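PDB 2BB3: cobalamin biosynthesis precorrin-6Y methylase (cbiE) from Archaeoglobus fulgidus, which probably transfers a methyl group from S-adenosylmethionine to a precorrin intermediate during adenosylcobalamin biosynthesis. Local coordinates for residues 29-35 / 122-128; 53-57 / 93-97. All blocks are in the same frame, centred on the assembly; numbering follows the deposited sequence.

Overall arrangement
From the N terminus, strand 23-28, in the parallel five-stranded sheet, runs into the loop 29-35, which meets 122-128, at the start of helix 125-133, in contact 1. The chain between them makes a long loop, and contact 2 is nested inside it: the start of helix 54-59 packs on the end of strand 91-95 and the residues after it, closing a shorter loop from 53-57 to 93-97. The two contacts lie side by side, centres 11 Å apart, and touch directly: Ser29 N lies 2.9 Å from Ser95 O, a probable hydrogen bond. Segments 29-35, 93-97 and 122-128 follow or end neighbouring strands of one sheet and touch bound S-adenosyl-L-homocysteine; helix 54-59 backs 93-97.

Contact 1: 29-35 / 122-128; sequences SGTCRGQ and AISSVQV. With SAH (S-adenosyl-L-homocysteine), chain C.
Ile123, Thr31 and Gln35 carry this buried contact, which joins two loops following adjacent strands of the parallel sheet in the tetrapyrrole methylase fold and lines part of the S-adenosyl-L-homocysteine pocket. Ile123 lays its branched side chain across the amide of Gln35 at about a right angle, CG2 lying 3.5 Å from Gln35 NE2. Isoleucine suits this place because its CG2 and CD1 both lie over one face of the amide. The second subunit packs here too, its Thr37 on Ile123 and its Glu120 on Gln35.

Gln35 is long enough to close its own loop: OE1 takes Cys32 N at 2.8 Å from above the carbonyl plane and Thr31 N in that plane, so two backbone donors grip one oxygen and hold the amide flat against Ile123. A leucine in its place would probably leave both N-H groups without this acceptor and free the 31-35 turn to shift.

Thr31 uses its two branches differently. With OG1 beside its own backbone N (chi1 -57°), the hydroxyl donates to Ile123 O at 2.7 Å, approaching 39° out of the carbonyl plane. The other branch, CG2, is 3.9 Å from the adenine amino nitrogen N6 of the ligand. Nearby, Val128 CG2 packs on Cys32 SG, which is in a disulfide with Cys188.

Ser124 and Gln127 form a capping box at the helix start: Gln127 N donates to Ser124 OG, and Ser124 N to Gln127 OE1. This fixes the first turn, where the next residue, Ser125, meets the ligand carboxylate. Ser125 OG donates to SAH O, and the Ser125 N-H points almost straight at the same oxygen, 3.0 Å from N to O, at 175°.

Contact 2: 53-57 / 93-97; sequences SRRAL and VISTG. With SAH (S-adenosyl-L-homocysteine), chain C.
Ala56 sits against Ile94 and Thr96 where helix 54-59 packs on the end of strand 91-95, a helix-on-sheet contact in the alpha/beta half of the fold. Most of the contact is van der Waals packing. Ala56 CB points toward the strand, 3.5 Å from Ile94 O, and its small size lets the helix come close. Ala56 CB also lies 3.9 Å from Ile94 CG2. Leu57 CD2 meets Ile94 CD1 at 4.0 Å, in an apolar patch that Ile50 of strand 49-52 continues. On the other flank Thr96 CG2 lies 3.7 Å from Ala56 N. A Thr96 chi1 of 48° sets OG1 between the backbone N and the carbonyl carbon, on the ligand side, 3.9 Å from SAH CA, and leaves CG2 for the helix.

The hydrogen bonds cap the helix and bridge the segments through water. Ser53 is the N-cap, its OG accepting from Ala56 N at 3.1 Å. One water accepts from Ser53 N and donates to Ile94 O.

The ligand's amino group is bound here by a backbone carbonyl. Gly97 suits a positive phi, and a side chain there would collide with the ligand carboxylate carbon. Thr96 O accepts from the amino nitrogen SAH N at 2.7 Å.

Contact 1: 29-35 / 122-128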
ATOM      1  N   SER A  29      -4.537  -9.994  -5.411  1.00 33.94           N
ATOM      2  CA  SER A  29      -4.997 -11.147  -4.651  1.00 35.05           C
ATOM      3  C   SER A  29      -4.658 -10.955  -3.184  1.00 35.13           C
ATOM      4  O   SER A  29      -5.162 -11.669  -2.314  1.00 36.25           O
ATOM      5  CB  SER A  29      -4.298 -12.406  -5.145  1.00 34.96           C
ATOM      6  OG  SER A  29      -2.905 -12.327  -4.899  1.00 32.95           O
ATOM      7  N   GLY A  30      -3.804  -9.982  -2.904  1.00 35.07           N
ATOM      8  CA  GLY A  30      -3.397  -9.778  -1.528  1.00 34.39           C
ATOM      9  C   GLY A  30      -2.121 -10.550  -1.249  1.00 34.70           C
ATOM     10  O   GLY A  30      -1.524 -11.126  -2.164  1.00 36.10           O
ATOM     11  N   THR A  31      -1.709 -10.596   0.010  1.00 36.03           N
ATOM     12  CA  THR A  31      -0.465 -11.271   0.364  1.00 38.94           C
ATOM     13  C   THR A  31      -0.705 -12.470   1.261  1.00 42.11           C
ATOM     14  O   THR A  31      -0.118 -13.530   1.061  1.00 40.99           O
ATOM     15  CB  THR A  31       0.484 -10.298   1.087  1.00 38.50           C
ATOM     16  OG1 THR A  31       0.719  -9.159   0.245  1.00 37.80           O
ATOM     17  CG2 THR A  31       1.812 -10.977   1.405  1.00 39.12           C
ATOM     18  N   CYS A  32      -1.587 -12.281   2.237  1.00 45.93           N
ATOM     19  CA  CYS A  32      -1.962 -13.311   3.203  1.00 51.03           C
ATOM     20  C   CYS A  32      -3.383 -13.760   2.912  1.00 53.74           C
ATOM     21  O   CYS A  32      -4.100 -13.106   2.157  1.00 52.85           O
ATOM     22  CB  CYS A  32      -1.903 -12.723   4.604  1.00 49.94           C
ATOM     23  SG  CYS A  32      -0.399 -11.736   4.813  1.00 55.75           S
ATOM     24  N   ARG A  33      -3.789 -14.871   3.511  1.00 58.96           N
ATOM     25  CA  ARG A  33      -5.136 -15.379   3.318  1.00 64.07           C
ATOM     26  C   ARG A  33      -6.112 -14.419   3.991  1.00 64.71           C
ATOM     27  O   ARG A  33      -5.839 -13.913   5.082  1.00 63.58           O
ATOM     28  CB  ARG A  33      -5.266 -16.780   3.927  1.00 70.57           C
ATOM     29  CG  ARG A  33      -4.470 -17.864   3.189  1.00 75.66           C
ATOM     30  CD  ARG A  33      -5.048 -18.115   1.799  1.00 82.18           C
ATOM     31  NE  ARG A  33      -4.023 -18.504   0.827  1.00 90.15           N
ATOM     32  CZ  ARG A  33      -3.712 -19.756   0.498  1.00 94.96           C
ATOM     33  NH1 ARG A  33      -4.344 -20.782   1.057  1.00 98.30           N
ATOM     34  NH2 ARG A  33      -2.759 -19.983  -0.399  1.00 97.77           N
ATOM     35  N   GLY A  34      -7.238 -14.160   3.331  1.00 64.83           N
ATOM     36  CA  GLY A  34      -8.236 -13.263   3.889  1.00 64.73           C
ATOM     37  C   GLY A  34      -7.883 -11.788   3.774  1.00 64.80           C
ATOM     38  O   GLY A  34      -8.165 -10.992   4.682  1.00 64.15           O
ATOM     39  N   GLN A  35      -7.251 -11.421   2.662  1.00 63.08           N
ATOM     40  CA  GLN A  35      -6.879 -10.031   2.432  1.00 60.62           C
ATOM     41  C   GLN A  35      -7.493  -9.506   1.158  1.00 61.90           C
ATOM     42  O   GLN A  35      -7.195  -8.399   0.729  1.00 63.48           O
ATOM     43  CB  GLN A  35      -5.368  -9.865   2.401  1.00 54.40           C
ATOM     44  CG  GLN A  35      -4.754  -9.900   3.783  1.00 48.72           C
ATOM     45  CD  GLN A  35      -3.316  -9.462   3.791  1.00 42.64           C
ATOM     46  OE1 GLN A  35      -2.568  -9.763   2.867  1.00 43.49           O
ATOM     47  NE2 GLN A  35      -2.911  -8.762   4.843  1.00 41.99           N
ATOM     48  N   ALA A 122      -4.935  -4.228  -3.656  1.00 33.17           N
ATOM     49  CA  ALA A 122      -4.999  -5.291  -2.657  1.00 31.73           C
ATOM     50  C   ALA A 122      -3.823  -5.035  -1.707  1.00 32.17           C
ATOM     51  O   ALA A 122      -3.043  -4.124  -1.938  1.00 33.81           O
ATOM     52  CB  ALA A 122      -4.875  -6.662  -3.321  1.00 32.28           C
ATOM     53  N   ILE A 123      -3.681  -5.839  -0.663  1.00 31.48           N
ATOM     54  CA  ILE A 123      -2.587  -5.653   0.277  1.00 31.32           C
ATOM     55  C   ILE A 123      -1.274  -6.251  -0.224  1.00 31.50           C
ATOM     56  O   ILE A 123      -1.202  -7.423  -0.586  1.00 28.14           O
ATOM     57  CB  ILE A 123      -3.012  -6.201   1.656  1.00 33.02           C
ATOM     58  CG1 ILE A 123      -4.027  -5.189   2.241  1.00 32.68           C
ATOM     59  CG2 ILE A 123      -1.801  -6.394   2.584  1.00 28.88           C
ATOM     60  CD1 ILE A 123      -4.919  -5.754   3.238  1.00 37.58           C
ATOM     61  N   SER A 124      -0.240  -5.415  -0.274  1.00 29.84           N
ATOM     62  CA  SER A 124       1.058  -5.833  -0.787  1.00 30.24           C
ATOM     63  C   SER A 124       2.013  -6.343   0.270  1.00 29.27           C
ATOM     64  O   SER A 124       1.818  -6.114   1.462  1.00 30.39           O
ATOM     65  CB  SER A 124       1.729  -4.677  -1.538  1.00 31.14           C
ATOM     66  OG  SER A 124       2.049  -3.625  -0.657  1.00 35.32           O
ATOM     67  N   SER A 125       3.059  -7.024  -0.183  1.00 26.36           N
ATOM     68  CA  SER A 125       4.051  -7.560   0.732  1.00 30.47           C
ATOM     69  C   SER A 125       4.735  -6.355   1.366  1.00 30.45           C
ATOM     70  O   SER A 125       5.274  -6.431   2.482  1.00 33.71           O
ATOM     71  CB  SER A 125       5.058  -8.442  -0.020  1.00 25.64           C
ATOM     72  OG  SER A 125       5.674  -7.742  -1.085  1.00 31.68           O
ATOM     73  N   VAL A 126       4.714  -5.242   0.646  1.00 29.84           N
ATOM     74  CA  VAL A 126       5.288  -4.016   1.158  1.00 28.89           C
ATOM     75  C   VAL A 126       4.519  -3.589   2.403  1.00 29.91           C
ATOM     76  O   VAL A 126       5.117  -3.250   3.422  1.00 29.35           O
ATOM     77  CB  VAL A 126       5.264  -2.881   0.099  1.00 29.96           C
ATOM     78  CG1 VAL A 126       5.429  -1.497   0.808  1.00 29.26           C
ATOM     79  CG2 VAL A 126       6.404  -3.097  -0.902  1.00 26.13           C
ATOM     80  N   GLN A 127       3.196  -3.621   2.332  1.00 29.57           N
ATOM     81  CA  GLN A 127       2.384  -3.251   3.487  1.00 29.79           C
ATOM     82  C   GLN A 127       2.565  -4.200   4.657  1.00 30.39           C
ATOM     83  O   GLN A 127       2.629  -3.771   5.818  1.00 30.97           O
ATOM     84  CB  GLN A 127       0.901  -3.221   3.111  1.00 30.42           C
ATOM     85  CG  GLN A 127       0.483  -1.987   2.351  1.00 28.01           C
ATOM     86  CD  GLN A 127      -0.873  -2.151   1.736  1.00 29.65           C
ATOM     87  OE1 GLN A 127      -1.005  -2.759   0.673  1.00 27.15           O
ATOM     88  NE2 GLN A 127      -1.905  -1.638   2.414  1.00 27.84           N
ATOM     89  N   VAL A 128       2.635  -5.493   4.358  1.00 29.35           N
ATOM     90  CA  VAL A 128       2.807  -6.470   5.427  1.00 27.80           C
ATOM     91  C   VAL A 128       4.150  -6.238   6.129  1.00 29.88           C
ATOM     92  O   VAL A 128       4.206  -6.262   7.356  1.00 29.89           O
ATOM     93  CB  VAL A 128       2.693  -7.913   4.866  1.00 29.37           C
ATOM     94  CG1 VAL A 128       3.065  -8.934   5.917  1.00 27.65           C
ATOM     95  CG2 VAL A 128       1.260  -8.156   4.390  1.00 30.42           C
TER
HETATM   96  N   SAH C 201       2.548  -7.306  -6.412  1.00 34.82           N
HETATM   97  CA  SAH C 201       3.282  -7.822  -5.328  1.00 35.15           C
HETATM   98  CB  SAH C 201       4.782  -7.831  -5.616  1.00 36.69           C
HETATM   99  CG  SAH C 201       5.403  -8.561  -6.799  1.00 37.97           C
HETATM  100  SD  SAH C 201       7.090  -8.227  -7.233  1.00 40.17           S
HETATM  101  C   SAH C 201       2.875  -7.078  -4.108  1.00 36.43           C
HETATM  102  O   SAH C 201       3.285  -7.611  -3.156  1.00 37.81           O
HETATM  103  OXT SAH C 201       2.246  -6.056  -4.159  1.00 38.62           O
HETATM  104  C5' SAH C 201       7.548  -9.681  -6.335  1.00 41.59           C
HETATM  105  C4' SAH C 201       8.393  -9.429  -5.099  1.00 40.98           C
HETATM  106  O4' SAH C 201       7.671  -9.051  -3.993  1.00 38.14           O
HETATM  107  C3' SAH C 201       9.318 -10.529  -4.678  1.00 39.84           C
HETATM  108  O3' SAH C 201      10.480 -10.594  -5.390  1.00 39.85           O
HETATM  109  C2' SAH C 201       9.534 -10.162  -3.254  1.00 39.34           C
HETATM  110  O2' SAH C 201      10.588  -9.317  -3.091  1.00 38.44           O
HETATM  111  C1' SAH C 201       8.287  -9.457  -2.858  1.00 38.14           C
HETATM  112  N9  SAH C 201       7.380 -10.358  -2.188  1.00 39.17           N
HETATM  113  C8  SAH C 201       6.267 -10.803  -2.685  1.00 35.42           C
HETATM  114  N7  SAH C 201       5.634 -11.543  -1.845  1.00 38.20           N
HETATM  115  C5  SAH C 201       6.333 -11.588  -0.777  1.00 36.02           C
HETATM  116  C6  SAH C 201       6.126 -12.211   0.409  1.00 36.43           C
HETATM  117  N6  SAH C 201       5.105 -12.948   0.655  1.00 31.50           N
HETATM  118  N1  SAH C 201       7.029 -12.060   1.355  1.00 38.33           N
HETATM  119  C2  SAH C 201       8.119 -11.318   1.137  1.00 37.26           C
HETATM  120  N3  SAH C 201       8.290 -10.717  -0.018  1.00 37.45           N
HETATM  121  C4  SAH C 201       7.427 -10.850  -0.972  1.00 35.91           C

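Contact 2: 53-57 / 93-97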
ATOM      1  N   SER A  53      -0.857 -15.831 -12.302  1.00 44.95           N
ATOM      2  CA  SER A  53       0.161 -16.822 -11.959  1.00 45.43           C
ATOM      3  C   SER A  53      -0.473 -17.783 -10.967  1.00 45.30           C
ATOM      4  O   SER A  53      -1.497 -17.459 -10.352  1.00 45.46           O
ATOM      5  CB  SER A  53       1.328 -16.148 -11.255  1.00 43.58           C
ATOM      6  OG  SER A  53       0.944 -15.834  -9.925  1.00 44.20           O
ATOM      7  N   ARG A  54       0.074 -18.985 -10.793  0.48 46.84           N
ATOM      8  CA  ARG A  54      -0.579 -19.899  -9.849  0.54 48.12           C
ATOM      9  C   ARG A  54      -0.666 -19.300  -8.447  0.51 48.77           C
ATOM     10  O   ARG A  54      -1.721 -19.396  -7.816  0.63 48.30           O
ATOM     11  CB  ARG A  54       0.094 -21.286  -9.792  0.51 48.91           C
ATOM     12  CG  ARG A  54      -0.859 -22.395  -9.255  0.52 50.32           C
ATOM     13  CD  ARG A  54      -0.222 -23.795  -9.119  0.63 50.48           C
ATOM     14  NE  ARG A  54      -1.193 -24.871  -9.365  0.70 51.70           N
ATOM     15  CZ  ARG A  54      -2.153 -25.254  -8.522  0.40 52.76           C
ATOM     16  NH1 ARG A  54      -2.298 -24.665  -7.343  0.52 51.52           N
ATOM     17  NH2 ARG A  54      -2.992 -26.220  -8.875  0.30 55.03           N
ATOM     18  N   ARG A  55       0.402 -18.672  -7.946  1.00 49.09           N
ATOM     19  CA  ARG A  55       0.288 -18.074  -6.616  1.00 48.30           C
ATOM     20  C   ARG A  55      -0.864 -17.079  -6.531  1.00 45.30           C
ATOM     21  O   ARG A  55      -1.648 -17.109  -5.585  1.00 40.21           O
ATOM     22  CB  ARG A  55       1.586 -17.359  -6.229  1.00 53.50           C
ATOM     23  CG  ARG A  55       2.629 -18.242  -5.549  1.00 61.74           C
ATOM     24  CD  ARG A  55       3.770 -17.398  -4.954  1.00 67.27           C
ATOM     25  NE  ARG A  55       3.278 -16.390  -4.014  1.00 75.80           N
ATOM     26  CZ  ARG A  55       2.683 -16.668  -2.855  1.00 81.41           C
ATOM     27  NH1 ARG A  55       2.501 -17.929  -2.474  1.00 84.53           N
ATOM     28  NH2 ARG A  55       2.265 -15.682  -2.073  1.00 85.20           N
ATOM     29  N   ALA A  56      -0.964 -16.197  -7.521  1.00 41.51           N
ATOM     30  CA  ALA A  56      -2.032 -15.211  -7.507  1.00 42.61           C
ATOM     31  C   ALA A  56      -3.400 -15.905  -7.530  1.00 42.78           C
ATOM     32  O   ALA A  56      -4.302 -15.504  -6.806  1.00 45.20           O
ATOM     33  CB  ALA A  56      -1.895 -14.243  -8.689  1.00 42.56           C
ATOM     34  N   LEU A  57      -3.550 -16.944  -8.350  1.00 41.04           N
ATOM     35  CA  LEU A  57      -4.821 -17.665  -8.411  1.00 40.56           C
ATOM     36  C   LEU A  57      -5.098 -18.415  -7.120  1.00 40.38           C
ATOM     37  O   LEU A  57      -6.220 -18.398  -6.613  1.00 39.66           O
ATOM     38  CB  LEU A  57      -4.832 -18.635  -9.600  1.00 37.19           C
ATOM     39  CG  LEU A  57      -4.632 -17.929 -10.940  1.00 33.47           C
ATOM     40  CD1 LEU A  57      -4.560 -18.946 -12.083  1.00 33.60           C
ATOM     41  CD2 LEU A  57      -5.773 -16.935 -11.161  1.00 28.37           C
ATOM     42  N   VAL A  93      -7.557 -10.162 -14.498  1.00 45.75           N
ATOM     43  CA  VAL A  93      -6.197 -10.610 -14.352  1.00 42.35           C
ATOM     44  C   VAL A  93      -5.930 -10.388 -12.883  1.00 42.11           C
ATOM     45  O   VAL A  93      -6.186  -9.304 -12.357  1.00 40.80           O
ATOM     46  CB  VAL A  93      -5.209  -9.764 -15.181  1.00 43.43           C
ATOM     47  CG1 VAL A  93      -3.788 -10.284 -14.995  1.00 42.31           C
ATOM     48  CG2 VAL A  93      -5.589  -9.804 -16.658  1.00 43.05           C
ATOM     49  N   ILE A  94      -5.439 -11.425 -12.218  1.00 41.20           N
ATOM     50  CA  ILE A  94      -5.133 -11.342 -10.811  1.00 39.45           C
ATOM     51  C   ILE A  94      -3.628 -11.259 -10.668  1.00 39.33           C
ATOM     52  O   ILE A  94      -2.899 -12.057 -11.243  1.00 36.27           O
ATOM     53  CB  ILE A  94      -5.633 -12.575 -10.054  1.00 39.17           C
ATOM     54  CG1 ILE A  94      -7.144 -12.717 -10.239  1.00 39.03           C
ATOM     55  CG2 ILE A  94      -5.297 -12.437  -8.571  1.00 39.18           C
ATOM     56  CD1 ILE A  94      -7.741 -13.890  -9.445  1.00 38.92           C
ATOM     57  N   SER A  95      -3.172 -10.264  -9.920  1.00 39.28           N
ATOM     58  CA  SER A  95      -1.750 -10.059  -9.685  1.00 40.01           C
ATOM     59  C   SER A  95      -1.512 -10.415  -8.232  1.00 37.34           C
ATOM     60  O   SER A  95      -2.420 -10.264  -7.414  1.00 36.29           O
ATOM     61  CB  SER A  95      -1.404  -8.578  -9.909  1.00 42.23           C
ATOM     62  OG  SER A  95      -0.085  -8.294  -9.511  1.00 47.88           O
ATOM     63  N   THR A  96      -0.323 -10.905  -7.895  1.00 37.20           N
ATOM     64  CA  THR A  96      -0.060 -11.200  -6.487  1.00 36.91           C
ATOM     65  C   THR A  96      -0.006  -9.880  -5.742  1.00 35.19           C
ATOM     66  O   THR A  96       0.370  -8.851  -6.313  1.00 35.87           O
ATOM     67  CB  THR A  96       1.281 -11.890  -6.253  1.00 38.78           C
ATOM     68  OG1 THR A  96       2.298 -11.185  -6.966  1.00 38.11           O
ATOM     69  CG2 THR A  96       1.226 -13.342  -6.683  1.00 40.01           C
ATOM     70  N   GLY A  97      -0.385  -9.921  -4.473  1.00 31.98           N
ATOM     71  CA  GLY A  97      -0.405  -8.728  -3.655  1.00 31.51           C
ATOM     72  C   GLY A  97      -1.195  -7.577  -4.254  1.00 32.96           C
ATOM     73  O   GLY A  97      -2.378  -7.702  -4.560  1.00 34.26           O
TER
HETATM   74  N   SAH C 201       2.548  -7.306  -6.412  1.00 34.82           N
HETATM   75  CA  SAH C 201       3.282  -7.822  -5.328  1.00 35.15           C
HETATM   76  CB  SAH C 201       4.782  -7.831  -5.616  1.00 36.69           C
HETATM   77  CG  SAH C 201       5.403  -8.561  -6.799  1.00 37.97           C
HETATM   78  SD  SAH C 201       7.090  -8.227  -7.233  1.00 40.17           S
HETATM   79  C   SAH C 201       2.875  -7.078  -4.108  1.00 36.43           C
HETATM   80  O   SAH C 201       3.285  -7.611  -3.156  1.00 37.81           O
HETATM   81  OXT SAH C 201       2.246  -6.056  -4.159  1.00 38.62           O
HETATM   82  C5' SAH C 201       7.548  -9.681  -6.335  1.00 41.59           C
HETATM   83  C4' SAH C 201       8.393  -9.429  -5.099  1.00 40.98           C
HETATM   84  O4' SAH C 201       7.671  -9.051  -3.993  1.00 38.14           O
HETATM   85  C3' SAH C 201       9.318 -10.529  -4.678  1.00 39.84           C
HETATM   86  O3' SAH C 201      10.480 -10.594  -5.390  1.00 39.85           O
HETATM   87  C2' SAH C 201       9.534 -10.162  -3.254  1.00 39.34           C
HETATM   88  O2' SAH C 201      10.588  -9.317  -3.091  1.00 38.44           O
HETATM   89  C1' SAH C 201       8.287  -9.457  -2.858  1.00 38.14           C
HETATM   90  N9  SAH C 201       7.380 -10.358  -2.188  1.00 39.17           N
HETATM   91  C8  SAH C 201       6.267 -10.803  -2.685  1.00 35.42           C
HETATM   92  N7  SAH C 201       5.634 -11.543  -1.845  1.00 38.20           N
HETATM   93  C5  SAH C 201       6.333 -11.588  -0.777  1.00 36.02           C
HETATM   94  C6  SAH C 201       6.126 -12.211   0.409  1.00 36.43           C
HETATM   95  N6  SAH C 201       5.105 -12.948   0.655  1.00 31.50           N
HETATM   96  N1  SAH C 201       7.029 -12.060   1.355  1.00 38.33           N
HETATM   97  C2  SAH C 201       8.119 -11.318   1.137  1.00 37.26           C
HETATM   98  N3  SAH C 201       8.290 -10.717  -0.018  1.00 37.45           N
HETATM   99  C4  SAH C 201       7.427 -10.850  -0.972  1.00 35.91           C
HETATM  100  O   HOH W   1      -0.306 -12.764 -11.749  1.00 46.77           O